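Local structure of Afp3 (Serratia entomophila, 6RBN) at residues A24-F36 and E152-Y165. The protein probably forms, as a tail-sheath-family subunit, part of the contractile helical sheath around the inner tube of the anti-feeding prophage injection system. Sequence-based numbering, arbitrary orientation.
Sequences ASATAVPLFVARF and EITLLASPDPDETY
V29 and T154 show how one buried hydroxyl can serve a donor and an acceptor where two chains run side by side in parallel. V29 N gives a nearly straight bond to T154 OG1 (2.7 Å, 167°), and the same OG1 donates to T27 O at 3.2 Å, arriving well above the carbonyl plane. A chi1 of 62° places the hydroxyl between its own N and carbonyl carbon, and from there it reaches both partners. V29 O in turn accepts twice: T154 N comes close to the carbonyl plane (2.9 Å), whereas L155 N approaches from far above it. Further along, L31 N has merely weak bonds to L155 O and L156 O. Beyond it apolar contact continues, P159 CG meeting F32 CD1 (3.6 Å). At the far end R35 NH1 makes a salt bridge with D160 OD2 (2.8 Å), bent as a hydrogen bond; D162 OD2 adds a long one to NH2, NE bonds weakly to E132 O, and the guanidinium lies off-centre over one face of the Y165 ring, tilted against it, in a cation-pi contact. Y165 OH is satisfied by L131 O. D160 OD2 also accepts from D162 N, closing an Asx turn leading into helix 163-172, while strand 31-34 pairs in parallel with 127-130 as an outermost strand, within this chain, of a small mixed sheet.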
loop_
_atom_site.group_PDB
_atom_site.type_symbol
_atom_site.label_atom_id
_atom_site.label_comp_id
_atom_site.label_asym_id
_atom_site.label_seq_id
_atom_site.Cartn_x
_atom_site.Cartn_y
_atom_site.Cartn_z
ATOM N N ALA D 24 33.997 -21.226 42.092
ATOM C CA ALA D 24 33.570 -22.182 41.080
ATOM C C ALA D 24 34.511 -22.083 39.891
ATOM O O ALA D 24 34.735 -20.990 39.362
ATOM C CB ALA D 24 32.126 -21.923 40.650
ATOM N N SER D 25 35.065 -23.220 39.479
ATOM C CA SER D 25 35.941 -23.266 38.322
ATOM C C SER D 25 35.821 -24.635 37.673
ATOM O O SER D 25 35.482 -25.620 38.330
ATOM C CB SER D 25 37.397 -22.982 38.700
ATOM O OG SER D 25 37.915 -24.010 39.524
ATOM N N ALA D 26 36.102 -24.683 36.373
ATOM C CA ALA D 26 36.024 -25.919 35.616
ATOM C C ALA D 26 37.349 -26.341 35.005
ATOM O O ALA D 26 37.427 -27.439 34.441
ATOM C CB ALA D 26 34.978 -25.799 34.498
ATOM N N THR D 27 38.387 -25.515 35.096
ATOM C CA THR D 27 39.672 -25.819 34.494
ATOM C C THR D 27 40.740 -26.202 35.506
ATOM O O THR D 27 41.816 -26.650 35.102
ATOM C CB THR D 27 40.167 -24.621 33.677
ATOM O OG1 THR D 27 40.326 -23.492 34.540
ATOM C CG2 THR D 27 39.171 -24.275 32.589
ATOM N N ALA D 28 40.475 -26.039 36.801
ATOM C CA ALA D 28 41.436 -26.385 37.849
ATOM C C ALA D 28 40.684 -27.181 38.911
ATOM O O ALA D 28 40.150 -26.610 39.864
ATOM C CB ALA D 28 42.092 -25.144 38.429
ATOM N N VAL D 29 40.638 -28.495 38.735
ATOM C CA VAL D 29 40.041 -29.409 39.696
ATOM C C VAL D 29 41.111 -30.409 40.117
ATOM O O VAL D 29 41.429 -31.344 39.379
ATOM C CB VAL D 29 38.809 -30.124 39.112
ATOM C CG1 VAL D 29 38.210 -31.067 40.131
ATOM C CG2 VAL D 29 37.769 -29.125 38.643
ATOM N N PRO D 30 41.705 -30.237 41.292
ATOM C CA PRO D 30 42.853 -31.052 41.686
ATOM C C PRO D 30 42.470 -32.325 42.439
ATOM O O PRO D 30 41.322 -32.530 42.830
ATOM C CB PRO D 30 43.636 -30.104 42.600
ATOM C CG PRO D 30 42.595 -29.249 43.190
ATOM C CD PRO D 30 41.548 -29.057 42.156
ATOM N N LEU D 31 43.477 -33.179 42.639
ATOM C CA LEU D 31 43.342 -34.441 43.372
ATOM C C LEU D 31 44.459 -34.518 44.412
ATOM O O LEU D 31 45.543 -35.045 44.150
ATOM C CB LEU D 31 43.378 -35.635 42.427
ATOM C CG LEU D 31 43.265 -37.018 43.083
ATOM C CD1 LEU D 31 41.937 -37.217 43.755
ATOM C CD2 LEU D 31 43.538 -38.101 42.087
ATOM N N PHE D 32 44.196 -34.016 45.610
ATOM C CA PHE D 32 45.228 -33.968 46.635
ATOM C C PHE D 32 45.424 -35.352 47.239
ATOM O O PHE D 32 44.523 -35.888 47.889
ATOM C CB PHE D 32 44.864 -32.954 47.710
ATOM C CG PHE D 32 44.759 -31.556 47.201
ATOM C CD1 PHE D 32 45.893 -30.843 46.868
ATOM C CD2 PHE D 32 43.531 -30.947 47.071
ATOM C CE1 PHE D 32 45.804 -29.559 46.398
ATOM C CE2 PHE D 32 43.441 -29.660 46.612
ATOM C CZ PHE D 32 44.578 -28.969 46.270
ATOM N N VAL D 33 46.601 -35.926 47.022
ATOM C CA VAL D 33 46.975 -37.214 47.594
ATOM C C VAL D 33 47.825 -36.912 48.821
ATOM O O VAL D 33 48.996 -36.542 48.708
ATOM C CB VAL D 33 47.722 -38.089 46.586
ATOM C CG1 VAL D 33 48.143 -39.393 47.229
ATOM C CG2 VAL D 33 46.856 -38.350 45.373
ATOM N N ALA D 34 47.235 -37.057 50.004
ATOM C CA ALA D 34 47.938 -36.783 51.246
ATOM C C ALA D 34 47.382 -37.696 52.332
ATOM O O ALA D 34 46.574 -38.588 52.062
ATOM C CB ALA D 34 47.823 -35.303 51.620
ATOM N N ARG D 35 47.818 -37.467 53.568
ATOM C CA ARG D 35 47.433 -38.314 54.697
ATOM C C ARG D 35 46.172 -37.758 55.354
ATOM O O ARG D 35 46.189 -37.193 56.449
ATOM C CB ARG D 35 48.576 -38.418 55.697
ATOM C CG ARG D 35 49.796 -39.153 55.193
ATOM C CD ARG D 35 50.843 -39.255 56.287
ATOM N NE ARG D 35 52.014 -40.023 55.872
ATOM C CZ ARG D 35 53.104 -39.491 55.328
ATOM N NH1 ARG D 35 53.177 -38.182 55.135
ATOM N NH2 ARG D 35 54.119 -40.267 54.984
ATOM N N PHE D 36 45.056 -37.932 54.660
ATOM C CA PHE D 36 43.764 -37.517 55.185
ATOM C C PHE D 36 43.174 -38.639 56.023
ATOM O O PHE D 36 43.202 -39.806 55.628
ATOM C CB PHE D 36 42.808 -37.146 54.053
ATOM C CG PHE D 36 43.266 -35.981 53.236
ATOM C CD1 PHE D 36 43.172 -34.694 53.728
ATOM C CD2 PHE D 36 43.783 -36.173 51.967
ATOM C CE1 PHE D 36 43.597 -33.620 52.979
ATOM C CE2 PHE D 36 44.205 -35.103 51.211
ATOM C CZ PHE D 36 44.113 -33.826 51.718
ATOM N N GLU D 152 36.535 -35.491 35.871
ATOM C CA GLU D 152 36.874 -34.073 35.819
ATOM C C GLU D 152 38.151 -33.675 36.566
ATOM O O GLU D 152 38.300 -32.510 36.926
ATOM C CB GLU D 152 35.694 -33.243 36.324
ATOM C CG GLU D 152 35.292 -33.538 37.753
ATOM C CD GLU D 152 34.112 -32.707 38.214
ATOM O OE1 GLU D 152 33.592 -31.910 37.407
ATOM O OE2 GLU D 152 33.705 -32.856 39.387
ATOM N N ILE D 153 39.101 -34.584 36.786
ATOM C CA ILE D 153 40.372 -34.170 37.383
ATOM C C ILE D 153 41.251 -33.517 36.323
ATOM O O ILE D 153 41.449 -34.068 35.233
ATOM C CB ILE D 153 41.082 -35.357 38.054
ATOM C CG1 ILE D 153 40.429 -35.706 39.389
ATOM C CG2 ILE D 153 42.561 -35.091 38.272
ATOM C CD1 ILE D 153 39.457 -36.812 39.314
ATOM N N THR D 154 41.773 -32.327 36.633
ATOM C CA THR D 154 42.712 -31.623 35.766
ATOM C C THR D 154 44.107 -31.515 36.362
ATOM O O THR D 154 45.094 -31.736 35.658
ATOM C CB THR D 154 42.182 -30.219 35.443
ATOM O OG1 THR D 154 42.056 -29.468 36.655
ATOM C CG2 THR D 154 40.829 -30.304 34.776
ATOM N N LEU D 155 44.219 -31.173 37.640
ATOM C CA LEU D 155 45.494 -31.034 38.330
ATOM C C LEU D 155 45.705 -32.210 39.273
ATOM O O LEU D 155 44.749 -32.861 39.698
ATOM C CB LEU D 155 45.534 -29.724 39.116
ATOM C CG LEU D 155 45.435 -28.428 38.314
ATOM C CD1 LEU D 155 45.280 -27.256 39.252
ATOM C CD2 LEU D 155 46.653 -28.250 37.437
ATOM N N LEU D 156 46.969 -32.513 39.579
ATOM C CA LEU D 156 47.265 -33.574 40.540
ATOM C C LEU D 156 47.712 -33.035 41.887
ATOM O O LEU D 156 46.917 -33.045 42.826
ATOM C CB LEU D 156 48.293 -34.524 39.928
ATOM C CG LEU D 156 47.753 -35.203 38.662
ATOM C CD1 LEU D 156 48.818 -36.029 37.966
ATOM C CD2 LEU D 156 46.540 -36.056 38.976
ATOM N N ALA D 157 48.921 -32.466 41.997
ATOM C CA ALA D 157 49.383 -31.634 43.126
ATOM C C ALA D 157 49.249 -32.304 44.504
ATOM O O ALA D 157 48.415 -31.915 45.310
ATOM C CB ALA D 157 48.643 -30.292 43.133
ATOM N N SER D 158 50.069 -33.325 44.762
ATOM C CA SER D 158 50.019 -34.021 46.061
ATOM C C SER D 158 50.708 -33.211 47.162
ATOM O O SER D 158 51.927 -33.015 47.098
ATOM C CB SER D 158 50.671 -35.388 45.961
ATOM O OG SER D 158 52.070 -35.268 45.784
ATOM N N PRO D 159 49.974 -32.742 48.203
ATOM C CA PRO D 159 50.515 -31.806 49.221
ATOM C C PRO D 159 51.073 -32.455 50.487
ATOM O O PRO D 159 50.514 -32.339 51.587
ATOM C CB PRO D 159 49.292 -30.945 49.531
ATOM C CG PRO D 159 48.158 -31.924 49.441
ATOM C CD PRO D 159 48.523 -32.923 48.369
ATOM N N ASP D 160 52.218 -33.123 50.388
ATOM C CA ASP D 160 52.693 -33.809 51.582
ATOM C C ASP D 160 54.125 -33.405 51.907
ATOM O O ASP D 160 54.959 -33.301 51.003
ATOM C CB ASP D 160 52.603 -35.322 51.392
ATOM C CG ASP D 160 52.809 -36.084 52.678
ATOM O OD1 ASP D 160 51.895 -36.079 53.524
ATOM O OD2 ASP D 160 53.885 -36.690 52.844
ATOM N N PRO D 161 54.443 -33.166 53.185
ATOM C CA PRO D 161 55.791 -32.679 53.520
ATOM C C PRO D 161 56.878 -33.737 53.446
ATOM O O PRO D 161 58.058 -33.370 53.407
ATOM C CB PRO D 161 55.627 -32.160 54.951
ATOM C CG PRO D 161 54.503 -32.945 55.497
ATOM C CD PRO D 161 53.558 -33.159 54.359
ATOM N N ASP D 162 56.536 -35.022 53.438
ATOM C CA ASP D 162 57.552 -36.061 53.335
ATOM C C ASP D 162 58.091 -36.119 51.910
ATOM O O ASP D 162 57.370 -35.860 50.945
ATOM C CB ASP D 162 56.970 -37.412 53.744
ATOM C CG ASP D 162 58.035 -38.469 53.996
ATOM O OD1 ASP D 162 59.240 -38.163 53.890
ATOM O OD2 ASP D 162 57.658 -39.620 54.295
ATOM N N GLU D 163 59.373 -36.464 51.784
ATOM C CA GLU D 163 60.018 -36.448 50.476
ATOM C C GLU D 163 59.833 -37.772 49.747
ATOM O O GLU D 163 59.550 -37.784 48.545
ATOM C CB GLU D 163 61.504 -36.127 50.640
ATOM C CG GLU D 163 62.233 -35.732 49.361
ATOM C CD GLU D 163 62.805 -36.909 48.595
ATOM O OE1 GLU D 163 63.109 -37.941 49.228
ATOM O OE2 GLU D 163 62.958 -36.796 47.360
ATOM N N THR D 164 60.002 -38.894 50.447
ATOM C CA THR D 164 59.832 -40.200 49.827
ATOM C C THR D 164 58.370 -40.557 49.606
ATOM O O THR D 164 58.083 -41.477 48.833
ATOM C CB THR D 164 60.492 -41.279 50.682
ATOM O OG1 THR D 164 59.888 -41.296 51.980
ATOM C CG2 THR D 164 61.979 -41.007 50.824
ATOM N N TYR D 165 57.450 -39.863 50.277
ATOM C CA TYR D 165 56.029 -40.064 50.029
ATOM C C TYR D 165 55.642 -39.549 48.650
ATOM O O TYR D 165 54.884 -40.201 47.927
ATOM C CB TYR D 165 55.219 -39.351 51.109
ATOM C CG TYR D 165 53.724 -39.579 51.089
ATOM C CD1 TYR D 165 53.160 -40.676 51.721
ATOM C CD2 TYR D 165 52.880 -38.700 50.434
ATOM C CE1 TYR D 165 51.793 -40.875 51.712
ATOM C CE2 TYR D 165 51.521 -38.889 50.417
ATOM C CZ TYR D 165 50.983 -39.976 51.054
ATOM O OH TYR D 165 49.624 -40.157 51.027
#